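PDB 2D81: PHB depolymerase from Penicillium funiculosum, which hydrolyses the ester bonds of the biopolyester polyhydroxybutyrate, probably releasing short hydroxybutyrate products. Local coordinates for residues F6-N11 with K311-G316; S187-A192 with L208-S213; C221-A226 with N255-Y260. All coordinates share one frame; numbering follows the deposited sequence.

Contact 1: F6-N11 with K311-G316; sequences FNVNPN and KQIVSG
F6 and I313 are joined through their backbones: F6 N donates to I313 O over 2.9 Å with an N-H...O angle of 160°, the nitrogen lying 17° from the carbonyl plane. Carbon-mediated main-chain contacts lie close by. F6 O approaches G316 CA to 3.0 Å, a tight fit beside a residue with no side chain, while N7 CA turns a hydrogen toward G316 O in a CA-H...O contact of 3.5 Å. Near the C-terminal end of the helix, Q312 O accepts from both S315 N and S315 OG, the latter at 2.6 Å.

This is where the two chain ends of a circularly permuted alpha/beta hydrolase come together: an N-terminal segment carrying the short strand 8-9 lies against the end of the C-terminal helix 301-314. N7 connects further, its OD1 accepting from Q318 N and its ND2 donating to G217 O.

Apolar contacts are made by V8 and P10. V8 directs its beta carbon toward the helix and divides its two methyls between neighbours: CG1, anti to the backbone N (chi1 174°), meets V314 CG1 at 3.9 Å, and CG2 meets I313 CG2, also at 3.9 Å. On the side of the main sheet, V8 and I313 both touch L223 of strand 221-227 as well. P10 adds its ring, with CG 4.0 Å from V314 CB.

Contact 2: S187-A192 with L208-S213; sequences SVLSFA and LYVPQS
Two aromatic rings, Y209 and F191, meet the opposing strand in different ways. At the edge of the Y209 ring and near its plane sits V188 CG2, 4.0 Å from Y209 CD1, the two side chains crossing at about a right angle. The same CD1 is 3.4 Å from S187 O. The F191 ring is approached by L208 CD2, which comes to 3.5 Å from F191 CD2; these side chains too cross at about a right angle.

The strands 187-192 and 205-210 form a beta hairpin with a long connection at one border of the mixed sheet, 187-192 being one of its two edge strands; by position they match the first two strands of the canonical alpha/beta hydrolase order. The short segments make an angle of 140° between their directions, which reflects strong twist. S187 with V210 and L189 with L208 are hydrogen-bonded pairs, each held by two backbone bonds. The straightest is V210 N to S187 O, 2.9 Å with an angle of 176° at the hydrogen, and the shortest is L189 N to L208 O at 2.8 Å. Between them, V188 and Y209 form a non-hydrogen-bonded pair, across which V188 CA makes a CA-H...O contact of 3.4 Å with L208 O.

V188 and Y209 share one face. The polar end of Y209 turns to partners beyond the two strands: its OH bonds to D252 OD2 and to G186 N, which fixes the far end of the ring. S187, L189, L208 and V210 share the other face. L208 CG is lodged between its own backbone N and carbonyl carbon (chi1 62°), bringing it to 4.1 Å from L189 CB, while L189 CD1 reaches V210 CG2 at 3.8 Å.

Contact 3: C221-A226 with N255-Y260; sequences CSLHVA and NMIILY
M256 lies alongside S222, its CG 3.3 Å from S222 OG. The methionine runs out extended through CG and SD, then bends at chi3 (-67°), and its CE ends 3.6 Å from the same hydroxyl oxygen; SD meanwhile rests near H224 CB. An alanine in place of M256 would probably open a gap beside S222 OG and H224 CB and remove packing against Y173 of helix 164-173. S222 OG also contacts a water, at 2.8 Å, that donates to N255 O, the carbonyl that accepts from S222 N. At the start of the strand, C221 SG packs on N255 CB and is tied to C214 by a disulfide.

On the M256 face, I258 turns its CD1 (chi2 -65°) to 3.8 Å from H224 CB, and its CG2 sits over the rim of one face of the Y260 ring. A226 CB meets that ring at CE2, 3.9 Å away. The H224 imidazole has hydrogen bonds at both nitrogens, ND1 with S14 OG and NE2 with S16 OG, across to strand 13-18.

The opposite face is wholly aliphatic among the paired residues. L223 CD1 touches both I257 CG2, at 3.9 Å, and L259 CB, at 4.0 Å. V225 and L259 lie side by side and point the same way, CG2 to CD2 at 4.0 Å.

Five backbone bonds of nearly equal length alternate between the strands, whose directions differ by 24°. With helices among the residues in between, this parallel pair is a beta-alpha-beta crossover, matching the third and fourth strands of the alpha/beta hydrolase sheet.

How the contacts relate
Contacts 2 and 3 lie in the main sheet, and contact 1 packs beside it. The centres of contacts 1 and 2 are about 14 Å apart, those of contacts 1 and 3 about 10 Å, those of contacts 2 and 3 about 9 Å. F6 bridges the first two, its CE1 lying 3.9 Å from L208 CD1. N7 O and C221 N, 2.8 Å apart, probably bond contact 1 to contact 3. A probable bond of 2.8 Å between Y209 N and I258 O continues the sheet from contact 2 to contact 3. None of these segments supplies a residue to the pocket of the bound hydroxybutyrate trimer, but strand 221-227 leads on to the pocket residue C230, and its neighbour 13-18 to S20.

Contact 1: F6-N11 with K311-G316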
loop_
_atom_site.group_PDB
_atom_site.type_symbol
_atom_site.label_atom_id
_atom_site.label_comp_id
_atom_site.label_asym_id
_atom_site.label_seq_id
_atom_site.Cartn_x
_atom_site.Cartn_y
_atom_site.Cartn_z
ATOM N N PHE A 6 1.301 0.665 20.600
ATOM C CA PHE A 6 2.541 -0.082 20.765
ATOM C C PHE A 6 3.741 0.851 20.876
ATOM O O PHE A 6 3.637 2.047 20.602
ATOM C CB PHE A 6 2.744 -1.042 19.590
ATOM C CG PHE A 6 1.776 -2.188 19.568
ATOM C CD1 PHE A 6 0.549 -2.069 18.925
ATOM C CD2 PHE A 6 2.085 -3.381 20.209
ATOM C CE1 PHE A 6 -0.358 -3.129 18.921
ATOM C CE2 PHE A 6 1.186 -4.445 20.211
ATOM C CZ PHE A 6 -0.036 -4.318 19.565
ATOM N N ASN A 7 4.880 0.302 21.286
ATOM C CA ASN A 7 6.095 1.093 21.374
ATOM C C ASN A 7 6.727 1.152 19.994
ATOM O O ASN A 7 7.689 0.437 19.697
ATOM C CB ASN A 7 7.075 0.482 22.379
ATOM C CG ASN A 7 8.277 1.373 22.627
ATOM O OD1 ASN A 7 8.340 2.496 22.128
ATOM N ND2 ASN A 7 9.232 0.881 23.408
ATOM N N VAL A 8 6.160 2.003 19.148
ATOM C CA VAL A 8 6.635 2.173 17.781
ATOM C C VAL A 8 7.098 3.607 17.586
ATOM O O VAL A 8 6.374 4.550 17.905
ATOM C CB VAL A 8 5.514 1.865 16.766
ATOM C CG1 VAL A 8 5.989 2.180 15.354
ATOM C CG2 VAL A 8 5.104 0.400 16.873
ATOM N N ASN A 9 8.308 3.773 17.062
ATOM C CA ASN A 9 8.820 5.110 16.801
ATOM C C ASN A 9 8.053 5.723 15.633
ATOM O O ASN A 9 7.974 5.134 14.558
ATOM C CB ASN A 9 10.310 5.064 16.464
ATOM C CG ASN A 9 10.975 6.420 16.611
ATOM O OD1 ASN A 9 10.416 7.440 16.209
ATOM N ND2 ASN A 9 12.173 6.438 17.186
ATOM N N PRO A 10 7.471 6.917 15.834
ATOM C CA PRO A 10 6.714 7.584 14.770
ATOM C C PRO A 10 7.565 7.881 13.535
ATOM O O PRO A 10 7.033 8.124 12.453
ATOM C CB PRO A 10 6.219 8.862 15.446
ATOM C CG PRO A 10 6.093 8.456 16.886
ATOM C CD PRO A 10 7.355 7.659 17.102
ATOM N N ASN A 11 8.885 7.861 13.698
ATOM C CA ASN A 11 9.783 8.170 12.588
ATOM C C ASN A 11 10.178 6.921 11.803
ATOM O O ASN A 11 11.110 6.959 11.000
ATOM C CB ASN A 11 11.054 8.862 13.093
ATOM C CG ASN A 11 11.915 7.953 13.954
ATOM O OD1 ASN A 11 11.973 6.741 13.737
ATOM N ND2 ASN A 11 12.603 8.538 14.930
ATOM N N LYS A 311 -1.655 6.443 13.780
ATOM C CA LYS A 311 -1.445 7.359 14.898
ATOM C C LYS A 311 -1.661 6.642 16.227
ATOM O O LYS A 311 -0.946 6.889 17.200
ATOM C CB LYS A 311 -2.409 8.543 14.802
ATOM C CG LYS A 311 -2.277 9.386 13.541
ATOM C CD LYS A 311 -1.173 10.421 13.648
ATOM C CE LYS A 311 -1.204 11.359 12.449
ATOM N NZ LYS A 311 -0.228 12.477 12.564
ATOM N N GLN A 312 -2.654 5.757 16.264
ATOM C CA GLN A 312 -2.955 5.000 17.475
ATOM C C GLN A 312 -1.809 4.054 17.818
ATOM O O GLN A 312 -1.358 3.998 18.962
ATOM C CB GLN A 312 -4.253 4.211 17.289
ATOM C CG GLN A 312 -4.582 3.218 18.409
ATOM C CD GLN A 312 -4.646 3.859 19.786
ATOM O OE1 GLN A 312 -4.762 5.078 19.917
ATOM N NE2 GLN A 312 -4.582 3.032 20.823
ATOM N N ILE A 313 -1.330 3.321 16.819
ATOM C CA ILE A 313 -0.259 2.358 17.040
ATOM C C ILE A 313 1.025 3.019 17.540
ATOM O O ILE A 313 1.693 2.484 18.421
ATOM C CB ILE A 313 0.041 1.565 15.752
ATOM C CG1 ILE A 313 -1.144 0.647 15.432
ATOM C CG2 ILE A 313 1.327 0.760 15.913
ATOM C CD1 ILE A 313 -1.086 -0.002 14.064
ATOM N N VAL A 314 1.374 4.176 16.988
ATOM C CA VAL A 314 2.631 4.818 17.369
ATOM C C VAL A 314 2.494 5.643 18.644
ATOM O O VAL A 314 3.486 6.148 19.171
ATOM C CB VAL A 314 3.172 5.734 16.244
ATOM C CG1 VAL A 314 3.314 4.941 14.957
ATOM C CG2 VAL A 314 2.251 6.928 16.048
ATOM N N SER A 315 1.268 5.776 19.141
ATOM C CA SER A 315 1.017 6.598 20.325
ATOM C C SER A 315 1.596 5.960 21.585
ATOM O O SER A 315 1.611 6.576 22.652
ATOM C CB SER A 315 -0.486 6.819 20.517
ATOM O OG SER A 315 -1.128 5.636 20.961
ATOM N N GLY A 316 2.072 4.725 21.459
ATOM C CA GLY A 316 2.667 4.051 22.597
ATOM C C GLY A 316 4.178 4.180 22.654
ATOM O O GLY A 316 4.822 3.566 23.506
#

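Contact 2: S187-A192 with L208-S213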
loop_
_atom_site.group_PDB
_atom_site.type_symbol
_atom_site.label_atom_id
_atom_site.label_comp_id
_atom_site.label_asym_id
_atom_site.label_seq_id
_atom_site.Cartn_x
_atom_site.Cartn_y
_atom_site.Cartn_z
ATOM N N SER A 187 1.666 -12.989 16.589
ATOM C CA SER A 187 0.261 -13.266 16.329
ATOM C C SER A 187 -0.315 -12.248 15.355
ATOM O O SER A 187 0.165 -11.117 15.264
ATOM C CB SER A 187 -0.530 -13.216 17.639
ATOM O OG SER A 187 -0.011 -14.137 18.583
ATOM N N VAL A 188 -1.342 -12.661 14.622
ATOM C CA VAL A 188 -2.168 -11.726 13.871
ATOM C C VAL A 188 -3.342 -11.300 14.742
ATOM O O VAL A 188 -4.157 -12.129 15.150
ATOM C CB VAL A 188 -2.710 -12.369 12.576
ATOM C CG1 VAL A 188 -3.658 -11.404 11.874
ATOM C CG2 VAL A 188 -1.554 -12.744 11.661
ATOM N N LEU A 189 -3.414 -10.008 15.033
ATOM C CA LEU A 189 -4.488 -9.468 15.852
ATOM C C LEU A 189 -5.566 -8.890 14.940
ATOM O O LEU A 189 -5.281 -8.468 13.819
ATOM C CB LEU A 189 -3.946 -8.371 16.775
ATOM C CG LEU A 189 -2.797 -8.740 17.720
ATOM C CD1 LEU A 189 -2.336 -7.499 18.469
ATOM C CD2 LEU A 189 -3.252 -9.813 18.697
ATOM N N SER A 190 -6.803 -8.886 15.421
ATOM C CA SER A 190 -7.888 -8.208 14.725
ATOM C C SER A 190 -8.346 -7.015 15.552
ATOM O O SER A 190 -8.253 -7.029 16.779
ATOM C CB SER A 190 -9.059 -9.166 14.501
ATOM O OG SER A 190 -9.591 -9.613 15.734
ATOM N N PHE A 191 -8.832 -5.979 14.877
ATOM C CA PHE A 191 -9.331 -4.797 15.570
ATOM C C PHE A 191 -10.478 -4.172 14.786
ATOM O O PHE A 191 -10.602 -4.382 13.578
ATOM C CB PHE A 191 -8.198 -3.781 15.761
ATOM C CG PHE A 191 -7.721 -3.149 14.482
ATOM C CD1 PHE A 191 -8.320 -1.989 13.999
ATOM C CD2 PHE A 191 -6.683 -3.720 13.755
ATOM C CE1 PHE A 191 -7.891 -1.406 12.806
ATOM C CE2 PHE A 191 -6.248 -3.144 12.560
ATOM C CZ PHE A 191 -6.854 -1.986 12.086
ATOM N N ALA A 192 -11.323 -3.414 15.476
ATOM C CA ALA A 192 -12.461 -2.776 14.822
ATOM C C ALA A 192 -12.024 -1.551 14.026
ATOM O O ALA A 192 -11.460 -0.608 14.583
ATOM C CB ALA A 192 -13.501 -2.375 15.863
ATOM N N LEU A 208 -3.447 -6.837 12.109
ATOM C CA LEU A 208 -2.038 -6.472 12.180
ATOM C C LEU A 208 -1.219 -7.643 12.692
ATOM O O LEU A 208 -1.650 -8.365 13.596
ATOM C CB LEU A 208 -1.823 -5.255 13.095
ATOM C CG LEU A 208 -2.203 -5.358 14.577
ATOM C CD1 LEU A 208 -1.452 -4.297 15.377
ATOM C CD2 LEU A 208 -3.702 -5.191 14.739
ATOM N N TYR A 209 -0.041 -7.838 12.106
ATOM C CA TYR A 209 0.878 -8.849 12.599
ATOM C C TYR A 209 1.843 -8.237 13.598
ATOM O O TYR A 209 2.524 -7.254 13.293
ATOM C CB TYR A 209 1.680 -9.479 11.459
ATOM C CG TYR A 209 2.655 -10.502 11.980
ATOM C CD1 TYR A 209 2.199 -11.687 12.557
ATOM C CD2 TYR A 209 4.024 -10.245 11.999
ATOM C CE1 TYR A 209 3.080 -12.586 13.150
ATOM C CE2 TYR A 209 4.919 -11.140 12.592
ATOM C CZ TYR A 209 4.434 -12.306 13.167
ATOM O OH TYR A 209 5.298 -13.186 13.774
ATOM N N VAL A 210 1.901 -8.824 14.790
ATOM C CA VAL A 210 2.763 -8.319 15.854
ATOM C C VAL A 210 3.767 -9.382 16.287
ATOM O O VAL A 210 3.395 -10.380 16.907
ATOM C CB VAL A 210 1.937 -7.896 17.095
ATOM C CG1 VAL A 210 2.864 -7.397 18.197
ATOM C CG2 VAL A 210 0.941 -6.805 16.716
ATOM N N PRO A 211 5.054 -9.188 15.957
ATOM C CA PRO A 211 6.093 -10.153 16.337
ATOM C C PRO A 211 6.158 -10.245 17.857
ATOM O O PRO A 211 5.745 -9.319 18.552
ATOM C CB PRO A 211 7.367 -9.539 15.754
ATOM C CG PRO A 211 6.862 -8.762 14.573
ATOM C CD PRO A 211 5.620 -8.112 15.126
ATOM N N GLN A 212 6.680 -11.353 18.375
ATOM C CA GLN A 212 6.804 -11.513 19.821
ATOM C C GLN A 212 7.552 -10.335 20.442
ATOM O O GLN A 212 7.190 -9.855 21.518
ATOM C CB GLN A 212 7.534 -12.819 20.149
ATOM C CG GLN A 212 7.746 -13.048 21.639
ATOM C CD GLN A 212 6.443 -13.045 22.419
ATOM O OE1 GLN A 212 5.548 -13.847 22.155
ATOM N NE2 GLN A 212 6.332 -12.139 23.386
ATOM N N SER A 213 8.590 -9.863 19.757
ATOM C CA SER A 213 9.445 -8.814 20.300
ATOM C C SER A 213 8.708 -7.489 20.481
ATOM O O SER A 213 9.102 -6.670 21.309
ATOM C CB SER A 213 10.660 -8.599 19.394
ATOM O OG SER A 213 10.256 -8.196 18.099
#

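Contact 3: C221-A226 with N255-Y260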
loop_
_atom_site.group_PDB
_atom_site.type_symbol
_atom_site.label_atom_id
_atom_site.label_comp_id
_atom_site.label_asym_id
_atom_site.label_seq_id
_atom_site.Cartn_x
_atom_site.Cartn_y
_atom_site.Cartn_z
ATOM N N CYS A 221 9.721 -0.719 18.163
ATOM C CA CYS A 221 9.426 -1.382 16.901
ATOM C C CYS A 221 9.119 -0.375 15.801
ATOM O O CYS A 221 8.845 0.794 16.073
ATOM C CB CYS A 221 8.252 -2.350 17.098
ATOM S SG CYS A 221 8.784 -3.838 18.011
ATOM N N SER A 222 9.197 -0.831 14.555
ATOM C CA SER A 222 8.779 -0.031 13.412
ATOM C C SER A 222 7.394 -0.470 12.954
ATOM O O SER A 222 6.840 -1.435 13.478
ATOM C CB SER A 222 9.774 -0.186 12.261
ATOM O OG SER A 222 9.919 -1.548 11.890
ATOM N N LEU A 223 6.846 0.233 11.968
ATOM C CA LEU A 223 5.513 -0.072 11.464
ATOM C C LEU A 223 5.454 0.065 9.946
ATOM O O LEU A 223 5.769 1.122 9.394
ATOM C CB LEU A 223 4.484 0.868 12.097
ATOM C CG LEU A 223 3.051 0.797 11.552
ATOM C CD1 LEU A 223 2.427 -0.555 11.862
ATOM C CD2 LEU A 223 2.221 1.912 12.177
ATOM N N HIS A 224 5.050 -1.010 9.280
ATOM C CA HIS A 224 4.776 -0.971 7.849
ATOM C C HIS A 224 3.302 -1.283 7.621
ATOM O O HIS A 224 2.776 -2.265 8.151
ATOM C CB HIS A 224 5.631 -2.004 7.109
ATOM C CG HIS A 224 5.510 -1.935 5.618
ATOM N ND1 HIS A 224 6.079 -0.925 4.871
ATOM C CD2 HIS A 224 4.874 -2.742 4.735
ATOM C CE1 HIS A 224 5.800 -1.115 3.594
ATOM N NE2 HIS A 224 5.070 -2.210 3.484
ATOM N N VAL A 225 2.643 -0.439 6.836
ATOM C CA VAL A 225 1.257 -0.662 6.453
ATOM C C VAL A 225 1.241 -1.321 5.077
ATOM O O VAL A 225 1.799 -0.783 4.121
ATOM C CB VAL A 225 0.488 0.677 6.386
ATOM C CG1 VAL A 225 -0.976 0.432 6.034
ATOM C CG2 VAL A 225 0.601 1.403 7.720
ATOM N N ALA A 226 0.617 -2.491 4.986
ATOM C CA ALA A 226 0.548 -3.222 3.723
ATOM C C ALA A 226 -0.891 -3.288 3.214
ATOM O O ALA A 226 -1.786 -3.766 3.914
ATOM C CB ALA A 226 1.106 -4.633 3.904
ATOM N N ASN A 255 11.710 -6.549 14.532
ATOM C CA ASN A 255 10.981 -5.669 15.441
ATOM C C ASN A 255 10.031 -4.770 14.667
ATOM O O ASN A 255 9.995 -3.559 14.882
ATOM C CB ASN A 255 11.953 -4.803 16.242
ATOM C CG ASN A 255 12.910 -5.622 17.078
ATOM O OD1 ASN A 255 12.498 -6.518 17.812
ATOM N ND2 ASN A 255 14.198 -5.310 16.981
ATOM N N MET A 256 9.271 -5.369 13.760
ATOM C CA MET A 256 8.398 -4.610 12.873
ATOM C C MET A 256 6.969 -5.136 12.962
ATOM O O MET A 256 6.737 -6.339 12.864
ATOM C CB MET A 256 8.901 -4.724 11.431
ATOM C CG MET A 256 8.156 -3.857 10.432
ATOM S SD MET A 256 8.735 -4.160 8.755
ATOM C CE MET A 256 10.424 -3.502 8.865
ATOM N N ILE A 257 6.019 -4.226 13.156
ATOM C CA ILE A 257 4.603 -4.558 13.075
ATOM C C ILE A 257 4.120 -4.298 11.646
ATOM O O ILE A 257 4.500 -3.303 11.029
ATOM C CB ILE A 257 3.782 -3.696 14.065
ATOM C CG1 ILE A 257 4.184 -4.042 15.504
ATOM C CG2 ILE A 257 2.290 -3.919 13.855
ATOM C CD1 ILE A 257 3.503 -3.176 16.561
ATOM N N ILE A 258 3.307 -5.203 11.112
ATOM C CA ILE A 258 2.683 -4.976 9.811
ATOM C C ILE A 258 1.191 -4.749 10.020
ATOM O O ILE A 258 0.491 -5.624 10.529
ATOM C CB ILE A 258 2.852 -6.188 8.860
ATOM C CG1 ILE A 258 4.321 -6.625 8.788
ATOM C CG2 ILE A 258 2.344 -5.822 7.473
ATOM C CD1 ILE A 258 5.262 -5.597 8.180
ATOM N N LEU A 259 0.706 -3.573 9.633
ATOM C CA LEU A 259 -0.720 -3.267 9.726
ATOM C C LEU A 259 -1.402 -3.581 8.401
ATOM O O LEU A 259 -0.934 -3.157 7.342
ATOM C CB LEU A 259 -0.924 -1.789 10.072
ATOM C CG LEU A 259 -2.353 -1.235 10.010
ATOM C CD1 LEU A 259 -3.227 -1.918 11.063
ATOM C CD2 LEU A 259 -2.322 0.272 10.244
ATOM N N TYR A 260 -2.496 -4.335 8.468
ATOM C CA TYR A 260 -3.244 -4.720 7.270
ATOM C C TYR A 260 -4.677 -4.189 7.289
ATOM O O TYR A 260 -5.595 -4.893 7.713
ATOM C CB TYR A 260 -3.321 -6.249 7.126
ATOM C CG TYR A 260 -2.004 -6.970 6.946
ATOM C CD1 TYR A 260 -1.310 -7.491 8.043
ATOM C CD2 TYR A 260 -1.467 -7.163 5.674
ATOM C CE1 TYR A 260 -0.113 -8.193 7.871
ATOM C CE2 TYR A 260 -0.271 -7.860 5.493
ATOM C CZ TYR A 260 0.398 -8.372 6.593
ATOM O OH TYR A 260 1.578 -9.058 6.412
HETATM O O HOH W 1 12.330 -2.234 13.091
#